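Local coordinates for protein tyrosine--tRNA ligase, mitochondrial (Emericella nidulans, PDB 5IHX) that probably catalyses the ATP-dependent attachment of L-tyrosine to tRNA(Tyr), here in a C-terminally truncated form whose catalytic part holds bound tyrosine, at residues 79-84 with 361-366; 102-107 with 138-143; 131-136 with 166-171. One frame throughout, in Å; residues are numbered along the deposited sequence.

Contact 1 of 3, residues 79-84 with 361-366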
loop_
_atom_site.group_PDB
_atom_site.type_symbol
_atom_site.label_atom_id
_atom_site.label_comp_id
_atom_site.label_asym_id
_atom_site.label_seq_id
_atom_site.Cartn_x
_atom_site.Cartn_y
_atom_site.Cartn_z
ATOM N N MET A 79 27.488 -2.349 -6.843
ATOM C CA MET A 79 27.009 -2.949 -8.076
ATOM C C MET A 79 28.083 -3.867 -8.637
ATOM O O MET A 79 29.245 -3.800 -8.226
ATOM C CB MET A 79 26.653 -1.867 -9.092
ATOM C CG MET A 79 25.454 -1.020 -8.695
ATOM S SD MET A 79 24.955 0.113 -9.998
ATOM C CE MET A 79 26.388 1.189 -10.054
ATOM N N HIS A 80 27.687 -4.719 -9.577
ATOM C CA HIS A 80 28.625 -5.583 -10.281
ATOM C C HIS A 80 28.374 -5.464 -11.777
ATOM O O HIS A 80 27.470 -4.748 -12.205
ATOM C CB HIS A 80 28.491 -7.038 -9.817
ATOM C CG HIS A 80 27.090 -7.557 -9.852
ATOM N ND1 HIS A 80 26.591 -8.282 -10.914
ATOM C CD2 HIS A 80 26.085 -7.469 -8.950
ATOM C CE1 HIS A 80 25.334 -8.609 -10.666
ATOM N NE2 HIS A 80 25.004 -8.127 -9.482
ATOM N N VAL A 81 29.178 -6.164 -12.567
ATOM C CA VAL A 81 29.141 -6.032 -14.018
ATOM C C VAL A 81 27.750 -6.348 -14.573
ATOM O O VAL A 81 27.362 -5.823 -15.615
ATOM C CB VAL A 81 30.205 -6.937 -14.674
ATOM C CG1 VAL A 81 30.045 -6.976 -16.192
ATOM C CG2 VAL A 81 31.597 -6.454 -14.306
ATOM N N GLY A 82 27.007 -7.199 -13.873
ATOM C CA GLY A 82 25.667 -7.569 -14.297
ATOM C C GLY A 82 24.657 -6.429 -14.299
ATOM O O GLY A 82 23.583 -6.558 -14.883
ATOM N N HIS A 83 24.999 -5.311 -13.662
ATOM C CA HIS A 83 24.120 -4.139 -13.619
ATOM C C HIS A 83 24.400 -3.127 -14.722
ATOM O O HIS A 83 23.639 -2.179 -14.903
ATOM C CB HIS A 83 24.252 -3.394 -12.282
ATOM C CG HIS A 83 23.671 -4.112 -11.104
ATOM N ND1 HIS A 83 24.443 -4.799 -10.192
ATOM C CD2 HIS A 83 22.395 -4.207 -10.664
ATOM C CE1 HIS A 83 23.663 -5.306 -9.254
ATOM N NE2 HIS A 83 22.415 -4.961 -9.518
ATOM N N MET A 84 25.493 -3.314 -15.450
ATOM C CA MET A 84 26.057 -2.216 -16.228
ATOM C C MET A 84 25.322 -1.802 -17.502
ATOM O O MET A 84 25.316 -0.618 -17.835
ATOM C CB MET A 84 27.502 -2.551 -16.600
ATOM C CG MET A 84 28.515 -2.223 -15.513
ATOM S SD MET A 84 28.383 -0.531 -14.892
ATOM C CE MET A 84 28.752 0.406 -16.374
ATOM N N TYR A 361 40.788 -3.128 -20.990
ATOM C CA TYR A 361 41.404 -1.837 -20.721
ATOM C C TYR A 361 40.356 -0.734 -20.662
ATOM O O TYR A 361 40.322 0.052 -19.714
ATOM C CB TYR A 361 42.452 -1.503 -21.786
ATOM C CG TYR A 361 43.169 -0.195 -21.529
ATOM C CD1 TYR A 361 44.377 -0.165 -20.846
ATOM C CD2 TYR A 361 42.630 1.011 -21.958
ATOM C CE1 TYR A 361 45.031 1.028 -20.604
ATOM C CE2 TYR A 361 43.274 2.207 -21.721
ATOM C CZ TYR A 361 44.474 2.211 -21.043
ATOM O OH TYR A 361 45.117 3.403 -20.805
ATOM N N GLU A 362 39.507 -0.681 -21.683
ATOM C CA GLU A 362 38.485 0.352 -21.774
ATOM C C GLU A 362 37.561 0.354 -20.564
ATOM O O GLU A 362 37.284 1.408 -19.992
ATOM C CB GLU A 362 37.662 0.176 -23.051
ATOM C CG GLU A 362 38.391 0.597 -24.316
ATOM C CD GLU A 362 38.681 2.087 -24.349
ATOM O OE1 GLU A 362 39.803 2.465 -24.747
ATOM O OE2 GLU A 362 37.785 2.879 -23.980
ATOM N N PHE A 363 37.088 -0.822 -20.167
ATOM C CA PHE A 363 36.118 -0.893 -19.087
ATOM C C PHE A 363 36.764 -0.577 -17.745
ATOM O O PHE A 363 36.143 0.051 -16.887
ATOM C CB PHE A 363 35.451 -2.266 -19.031
ATOM C CG PHE A 363 34.293 -2.321 -18.080
ATOM C CD1 PHE A 363 33.059 -1.812 -18.446
ATOM C CD2 PHE A 363 34.441 -2.857 -16.813
ATOM C CE1 PHE A 363 31.992 -1.850 -17.570
ATOM C CE2 PHE A 363 33.380 -2.898 -15.935
ATOM C CZ PHE A 363 32.155 -2.394 -16.314
ATOM N N VAL A 364 38.008 -1.006 -17.558
ATOM C CA VAL A 364 38.726 -0.684 -16.329
ATOM C C VAL A 364 38.969 0.822 -16.264
ATOM O O VAL A 364 38.861 1.423 -15.199
ATOM C CB VAL A 364 40.058 -1.453 -16.219
ATOM C CG1 VAL A 364 40.947 -0.860 -15.122
ATOM C CG2 VAL A 364 39.795 -2.920 -15.931
ATOM N N GLU A 365 39.291 1.434 -17.401
ATOM C CA GLU A 365 39.490 2.878 -17.428
ATOM C C GLU A 365 38.198 3.603 -17.074
ATOM O O GLU A 365 38.216 4.566 -16.306
ATOM C CB GLU A 365 39.994 3.351 -18.792
ATOM C CG GLU A 365 40.166 4.868 -18.856
ATOM C CD GLU A 365 40.847 5.344 -20.126
ATOM O OE1 GLU A 365 41.114 4.510 -21.016
ATOM O OE2 GLU A 365 41.120 6.559 -20.228
ATOM N N LEU A 366 37.084 3.145 -17.637
ATOM C CA LEU A 366 35.782 3.738 -17.342
ATOM C C LEU A 366 35.487 3.691 -15.850
ATOM O O LEU A 366 35.140 4.701 -15.254
ATOM C CB LEU A 366 34.668 3.024 -18.114
ATOM C CG LEU A 366 33.226 3.330 -17.675
ATOM C CD1 LEU A 366 32.898 4.817 -17.795
ATOM C CD2 LEU A 366 32.232 2.498 -18.473
#

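Contact 2 of 3, residues 102-107 with 138-143. With TYR (tyrosine), chain C.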
loop_
_atom_site.group_PDB
_atom_site.type_symbol
_atom_site.label_atom_id
_atom_site.label_comp_id
_atom_site.label_asym_id
_atom_site.label_seq_id
_atom_site.Cartn_x
_atom_site.Cartn_y
_atom_site.Cartn_z
ATOM N N PHE A 102 19.638 8.385 -12.826
ATOM C CA PHE A 102 19.930 7.156 -12.103
ATOM C C PHE A 102 19.036 7.109 -10.879
ATOM O O PHE A 102 19.135 7.971 -10.005
ATOM C CB PHE A 102 21.403 7.086 -11.683
ATOM C CG PHE A 102 22.373 7.120 -12.831
ATOM C CD1 PHE A 102 23.074 5.981 -13.189
ATOM C CD2 PHE A 102 22.591 8.285 -13.548
ATOM C CE1 PHE A 102 23.972 6.001 -14.237
ATOM C CE2 PHE A 102 23.489 8.309 -14.600
ATOM C CZ PHE A 102 24.179 7.164 -14.943
ATOM N N LEU A 103 18.168 6.106 -10.814
ATOM C CA LEU A 103 17.241 5.979 -9.698
ATOM C C LEU A 103 17.695 4.902 -8.724
ATOM O O LEU A 103 17.746 3.722 -9.067
ATOM C CB LEU A 103 15.832 5.660 -10.201
ATOM C CG LEU A 103 14.770 5.524 -9.107
ATOM C CD1 LEU A 103 14.548 6.858 -8.414
ATOM C CD2 LEU A 103 13.474 4.995 -9.684
ATOM N N LEU A 104 18.015 5.318 -7.503
ATOM C CA LEU A 104 18.397 4.385 -6.453
ATOM C C LEU A 104 17.146 4.000 -5.672
ATOM O O LEU A 104 16.483 4.850 -5.079
ATOM C CB LEU A 104 19.452 5.008 -5.536
ATOM C CG LEU A 104 20.019 4.130 -4.418
ATOM C CD1 LEU A 104 20.679 2.873 -4.969
ATOM C CD2 LEU A 104 21.005 4.929 -3.582
ATOM N N GLY A 105 16.826 2.712 -5.684
ATOM C CA GLY A 105 15.604 2.226 -5.071
ATOM C C GLY A 105 15.731 1.984 -3.581
ATOM O O GLY A 105 15.587 0.854 -3.125
ATOM N N GLY A 106 15.985 3.043 -2.821
ATOM C CA GLY A 106 16.157 2.916 -1.387
ATOM C C GLY A 106 14.915 2.364 -0.710
ATOM O O GLY A 106 15.009 1.522 0.184
ATOM N N ALA A 107 13.749 2.841 -1.136
ATOM C CA ALA A 107 12.482 2.395 -0.566
ATOM C C ALA A 107 12.076 1.036 -1.130
ATOM O O ALA A 107 11.744 0.118 -0.382
ATOM C CB ALA A 107 11.394 3.417 -0.830
ATOM N N MET A 138 27.201 6.572 -3.242
ATOM C CA MET A 138 28.528 7.111 -3.525
ATOM C C MET A 138 29.072 6.561 -4.839
ATOM O O MET A 138 29.649 7.294 -5.642
ATOM C CB MET A 138 29.500 6.775 -2.395
ATOM C CG MET A 138 29.264 7.544 -1.105
ATOM S SD MET A 138 30.243 6.897 0.268
ATOM C CE MET A 138 31.907 7.015 -0.394
ATOM N N GLN A 139 28.878 5.264 -5.053
ATOM C CA GLN A 139 29.389 4.608 -6.250
ATOM C C GLN A 139 28.714 5.136 -7.510
ATOM O O GLN A 139 29.353 5.273 -8.552
ATOM C CB GLN A 139 29.203 3.094 -6.150
ATOM C CG GLN A 139 29.708 2.338 -7.369
ATOM C CD GLN A 139 29.690 0.839 -7.178
ATOM O OE1 GLN A 139 28.661 0.187 -7.373
ATOM N NE2 GLN A 139 30.838 0.279 -6.804
ATOM N N LEU A 140 27.423 5.429 -7.409
ATOM C CA LEU A 140 26.668 5.954 -8.541
ATOM C C LEU A 140 27.095 7.382 -8.864
ATOM O O LEU A 140 27.175 7.769 -10.030
ATOM C CB LEU A 140 25.167 5.897 -8.250
ATOM C CG LEU A 140 24.541 4.500 -8.284
ATOM C CD1 LEU A 140 23.149 4.517 -7.677
ATOM C CD2 LEU A 140 24.478 3.985 -9.712
ATOM N N LYS A 141 27.367 8.165 -7.827
ATOM C CA LYS A 141 27.895 9.510 -8.010
ATOM C C LYS A 141 29.234 9.415 -8.737
ATOM O O LYS A 141 29.494 10.138 -9.702
ATOM C CB LYS A 141 28.061 10.210 -6.661
ATOM C CG LYS A 141 26.781 10.838 -6.120
ATOM C CD LYS A 141 27.072 11.982 -5.156
ATOM C CE LYS A 141 26.724 13.331 -5.765
ATOM N NZ LYS A 141 27.281 14.465 -4.976
ATOM N N LYS A 142 30.073 8.502 -8.259
ATOM C CA LYS A 142 31.389 8.254 -8.836
ATOM C C LYS A 142 31.280 7.804 -10.296
ATOM O O LYS A 142 32.024 8.274 -11.159
ATOM C CB LYS A 142 32.121 7.202 -7.997
ATOM C CG LYS A 142 33.508 6.817 -8.474
ATOM C CD LYS A 142 34.167 5.884 -7.460
ATOM C CE LYS A 142 35.531 5.387 -7.918
ATOM N NZ LYS A 142 35.423 4.370 -8.999
ATOM N N LEU A 143 30.347 6.898 -10.569
ATOM C CA LEU A 143 30.139 6.407 -11.926
ATOM C C LEU A 143 29.705 7.536 -12.858
ATOM O O LEU A 143 30.137 7.605 -14.009
ATOM C CB LEU A 143 29.101 5.283 -11.937
ATOM C CG LEU A 143 28.763 4.691 -13.310
ATOM C CD1 LEU A 143 29.991 4.048 -13.942
ATOM C CD2 LEU A 143 27.630 3.680 -13.197
HETATM N N TYR C . 13.047 -3.197 -9.980
HETATM C CA TYR C . 14.397 -2.986 -10.576
HETATM C C TYR C . 15.319 -4.159 -10.262
HETATM O O TYR C . 16.254 -4.454 -11.010
HETATM C CB TYR C . 15.012 -1.684 -10.061
HETATM C CG TYR C . 14.085 -0.499 -10.169
HETATM C CD1 TYR C . 13.698 -0.008 -11.410
HETATM C CD2 TYR C . 13.594 0.131 -9.032
HETATM C CE1 TYR C . 12.852 1.074 -11.516
HETATM C CE2 TYR C . 12.746 1.213 -9.128
HETATM C CZ TYR C . 12.379 1.682 -10.372
HETATM O OH TYR C . 11.533 2.759 -10.474
HETATM O OXT TYR C . 15.152 -4.835 -9.248
#

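Contact 3 of 3, residues 131-136 with 166-171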
loop_
_atom_site.group_PDB
_atom_site.type_symbol
_atom_site.label_atom_id
_atom_site.label_comp_id
_atom_site.label_asym_id
_atom_site.label_seq_id
_atom_site.Cartn_x
_atom_site.Cartn_y
_atom_site.Cartn_z
ATOM N N ALA A 131 23.665 1.014 5.198
ATOM C CA ALA A 131 25.064 0.999 4.786
ATOM C C ALA A 131 25.174 0.702 3.296
ATOM O O ALA A 131 25.927 1.356 2.577
ATOM C CB ALA A 131 25.846 -0.026 5.592
ATOM N N ASN A 132 24.415 -0.290 2.841
ATOM C CA ASN A 132 24.373 -0.643 1.428
ATOM C C ASN A 132 23.910 0.527 0.571
ATOM O O ASN A 132 24.474 0.804 -0.487
ATOM C CB ASN A 132 23.442 -1.835 1.207
ATOM C CG ASN A 132 24.061 -3.153 1.635
ATOM O OD1 ASN A 132 25.246 -3.225 1.959
ATOM N ND2 ASN A 132 23.252 -4.207 1.641
ATOM N N MET A 133 22.874 1.211 1.044
ATOM C CA MET A 133 22.281 2.328 0.320
ATOM C C MET A 133 23.268 3.487 0.187
ATOM O O MET A 133 23.376 4.105 -0.872
ATOM C CB MET A 133 21.007 2.787 1.031
ATOM C CG MET A 133 20.157 3.760 0.233
ATOM S SD MET A 133 18.723 4.364 1.151
ATOM C CE MET A 133 17.949 2.825 1.659
ATOM N N ALA A 134 23.990 3.772 1.265
ATOM C CA ALA A 134 24.946 4.872 1.275
ATOM C C ALA A 134 26.145 4.570 0.373
ATOM O O ALA A 134 26.636 5.447 -0.340
ATOM C CB ALA A 134 25.408 5.155 2.697
ATOM N N SER A 135 26.612 3.326 0.409
ATOM C CA SER A 135 27.742 2.911 -0.416
ATOM C C SER A 135 27.390 2.944 -1.899
ATOM O O SER A 135 28.194 3.371 -2.727
ATOM C CB SER A 135 28.204 1.506 -0.025
ATOM O OG SER A 135 28.650 1.474 1.319
ATOM N N MET A 136 26.186 2.490 -2.231
ATOM C CA MET A 136 25.745 2.457 -3.620
ATOM C C MET A 136 25.539 3.875 -4.148
ATOM O O MET A 136 25.815 4.159 -5.313
ATOM C CB MET A 136 24.447 1.659 -3.761
ATOM C CG MET A 136 24.041 1.405 -5.208
ATOM S SD MET A 136 23.302 -0.220 -5.487
ATOM C CE MET A 136 24.675 -1.311 -5.134
ATOM N N LEU A 166 21.037 11.941 -10.088
ATOM C CA LEU A 166 20.970 10.796 -9.185
ATOM C C LEU A 166 19.888 11.061 -8.146
ATOM O O LEU A 166 19.957 12.048 -7.412
ATOM C CB LEU A 166 22.320 10.547 -8.506
ATOM C CG LEU A 166 22.320 9.512 -7.375
ATOM C CD1 LEU A 166 21.838 8.160 -7.878
ATOM C CD2 LEU A 166 23.695 9.393 -6.738
ATOM N N THR A 167 18.893 10.183 -8.093
ATOM C CA THR A 167 17.756 10.362 -7.197
ATOM C C THR A 167 17.446 9.075 -6.437
ATOM O O THR A 167 17.484 7.982 -7.000
ATOM C CB THR A 167 16.498 10.810 -7.967
ATOM O OG1 THR A 167 16.771 12.028 -8.668
ATOM C CG2 THR A 167 15.324 11.025 -7.015
ATOM N N ASN A 168 17.157 9.225 -5.148
ATOM C CA ASN A 168 16.698 8.123 -4.310
ATOM C C ASN A 168 15.177 8.183 -4.189
ATOM O O ASN A 168 14.630 9.217 -3.817
ATOM C CB ASN A 168 17.352 8.203 -2.928
ATOM C CG ASN A 168 17.122 6.957 -2.091
ATOM O OD1 ASN A 168 16.098 6.283 -2.215
ATOM N ND2 ASN A 168 18.076 6.653 -1.218
ATOM N N ASN A 169 14.487 7.090 -4.509
ATOM C CA ASN A 169 13.027 7.115 -4.491
ATOM C C ASN A 169 12.472 7.211 -3.066
ATOM O O ASN A 169 11.266 7.340 -2.878
ATOM C CB ASN A 169 12.441 5.897 -5.225
ATOM C CG ASN A 169 12.798 4.571 -4.578
ATOM O OD1 ASN A 169 13.390 4.514 -3.501
ATOM N ND2 ASN A 169 12.426 3.484 -5.247
ATOM N N ASN A 170 13.356 7.142 -2.072
ATOM C CA ASN A 170 12.995 7.474 -0.694
ATOM C C ASN A 170 12.459 8.897 -0.586
ATOM O O ASN A 170 11.701 9.214 0.331
ATOM C CB ASN A 170 14.201 7.335 0.242
ATOM C CG ASN A 170 14.323 5.953 0.851
ATOM O OD1 ASN A 170 13.325 5.280 1.111
ATOM N ND2 ASN A 170 15.556 5.532 1.108
ATOM N N VAL A 171 12.877 9.751 -1.515
ATOM C CA VAL A 171 12.464 11.151 -1.524
ATOM C C VAL A 171 10.943 11.288 -1.475
ATOM O O VAL A 171 10.427 12.194 -0.824
ATOM C CB VAL A 171 13.026 11.887 -2.765
ATOM C CG1 VAL A 171 12.303 13.215 -3.004
ATOM C CG2 VAL A 171 14.514 12.129 -2.605
#

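Contact 1 of 3, residues 79-84 with 361-366
Val81 and Met84 meet Phe363 on a helix anchored through its next-door residue, Glu362. Glu362 OE2 is gripped by two groups, hydrogen-bonding to Tyr150 OH and His154 NE2, while Glu362 OE1 and Glu365 OE1 both form salt bridges with Lys153 NZ. These bonds tie helix 354-368 to the end of helix 126-153 and His154 just after it. The other partner is the class I signature: residues 80-83 read His-Val-Gly-His, the HIGH motif, which in this family serves ATP binding. The motif follows strand 68-72 and leads into helix 84-95.

The contact itself is apolar and buried. Phe363 points out of its helix, with chi1 at -171° swinging the ring away from its own backbone N and toward Met84. Met84 CG meets the ring at its edge, in the ring plane, 3.7 Å from Phe363 CZ. The methionine chain bends twice, at chi2 and chi3. This curls its methyl CE back to 4.1 Å from Phe363 CE1. Phe316 adds a second ring, which meets that of Phe363 at an incline and also touches Val81.

The motif is folded on itself. His83 N donates to His80 O at 2.9 Å. In return, a weak but nearly straight bond (176°) runs from His80 N to His83 ND1 at 3.3 Å. Val81 reaches the phenylalanine with one branch: its CG2 lies obliquely to the ring, 4.3 Å from Phe363 CE2.

Contact 2 of 3, residues 102-107 with 138-143
Leu140 fits between Leu104 and Phe102 with a different methyl for each. Its CD1 lies 4.0 Å from Leu104 CD1, and the two side chains cross obliquely. Its CD2 lies 4.2 Å from Phe102 CD1. With chi1 at -73°, Leu140 CG stands opposite its own carbonyl carbon, and the fork at its end spreads toward both partners. Leu143, one turn on, makes a looser contact: its CD2 is 4.5 Å from Phe102 CE1. The ring of Phe87 meets that of Phe102 with the planes nearly parallel.

The strand and helix belong to a Rossmann-type beta-alpha-beta crossover. Strand 100-104 leads through helix 126-153 to the neighbouring parallel strand 164-168. Residues 138-143 run back along 102-104, antiparallel at 173°, and the axes of these short segments come within 10.3 Å of each other.

Strand alternation sends Leu103 to the opposite side of the sheet, into the tyrosine pocket. Its CD2 comes within 3.1 Å of OH of the bound tyrosine, a close approach of a methyl to a hydroxyl. The outer side of the helix is quite different. Met138, Lys141 and Lys142 are exposed there, and Lys142 NZ makes a weak hydrogen bond to Ile367 O.

Contact 3 of 3, residues 131-136 with 166-171
The carboxamides of Asn168 and Asn170 both turn their amino groups to the sulfur of Met133. Their planes are tilted by about 28°, and Asn170 ND2 lies to one side of the Asn168 amide plane. Asn168 ND2 donates a weak hydrogen bond to Met133 SD at 3.4 Å, with an angle of 153° at the hydrogen. Asn170 ND2 is equally near, also 3.4 Å from Met133 SD, as a plain contact.

Met133 reaches across almost fully extended through chi1 and chi2, then bends at chi3 (-54°). The bend puts its methyl CE 3.7 Å from Asn170 ND2. The Met133 side chain meets that of Asn168 at about a right angle, while it and Asn170 come from opposite directions.

Strand 164-168 is one of the two edge strands of the Rossmann-type sheet within this chain, and it receives the chain from helix 126-153. Met133 therefore joins the crossover helix to the point where the strand gives way to helix 170-173. Asn168 marks that switch with an Asx turn: its OD1 accepts from Asn170 N at 2.9 Å, a capping bond. The donor stands above the carbonyl plane. Gly106 N adds a weak second bond to the same oxygen. Asn168 thus holds the turn with its oxygen while its nitrogen faces the methionine.

Asn169, between them, bonds through ND2 to Asp224, a residue of the tyrosine pocket. The backbone completes the turn: Val171 N donates to Asn168 O at 2.9 Å.

Overall arrangement
After strand 68-72 the chain passes the HIGH motif, the first half of contact 1. Its partner lies 277 residues further on, so contact 1 closes a long loop that holds both other contacts. Within it, contact 2 closes the loop from strand 100-104 to helix 126-153, and contact 3 the one from that helix to strand 164-168. Their segments alternate along the chain, so these two loops cross. Their centres are 5 Å apart, and the neighbouring strands bond directly, Leu104 N to Thr167 O. Contact 1 reaches contact 2 through Met79, which packs on Leu140. Together they join two neighbouring sheet strands, their crossover helix, and the HIGH loop with helix 354-368.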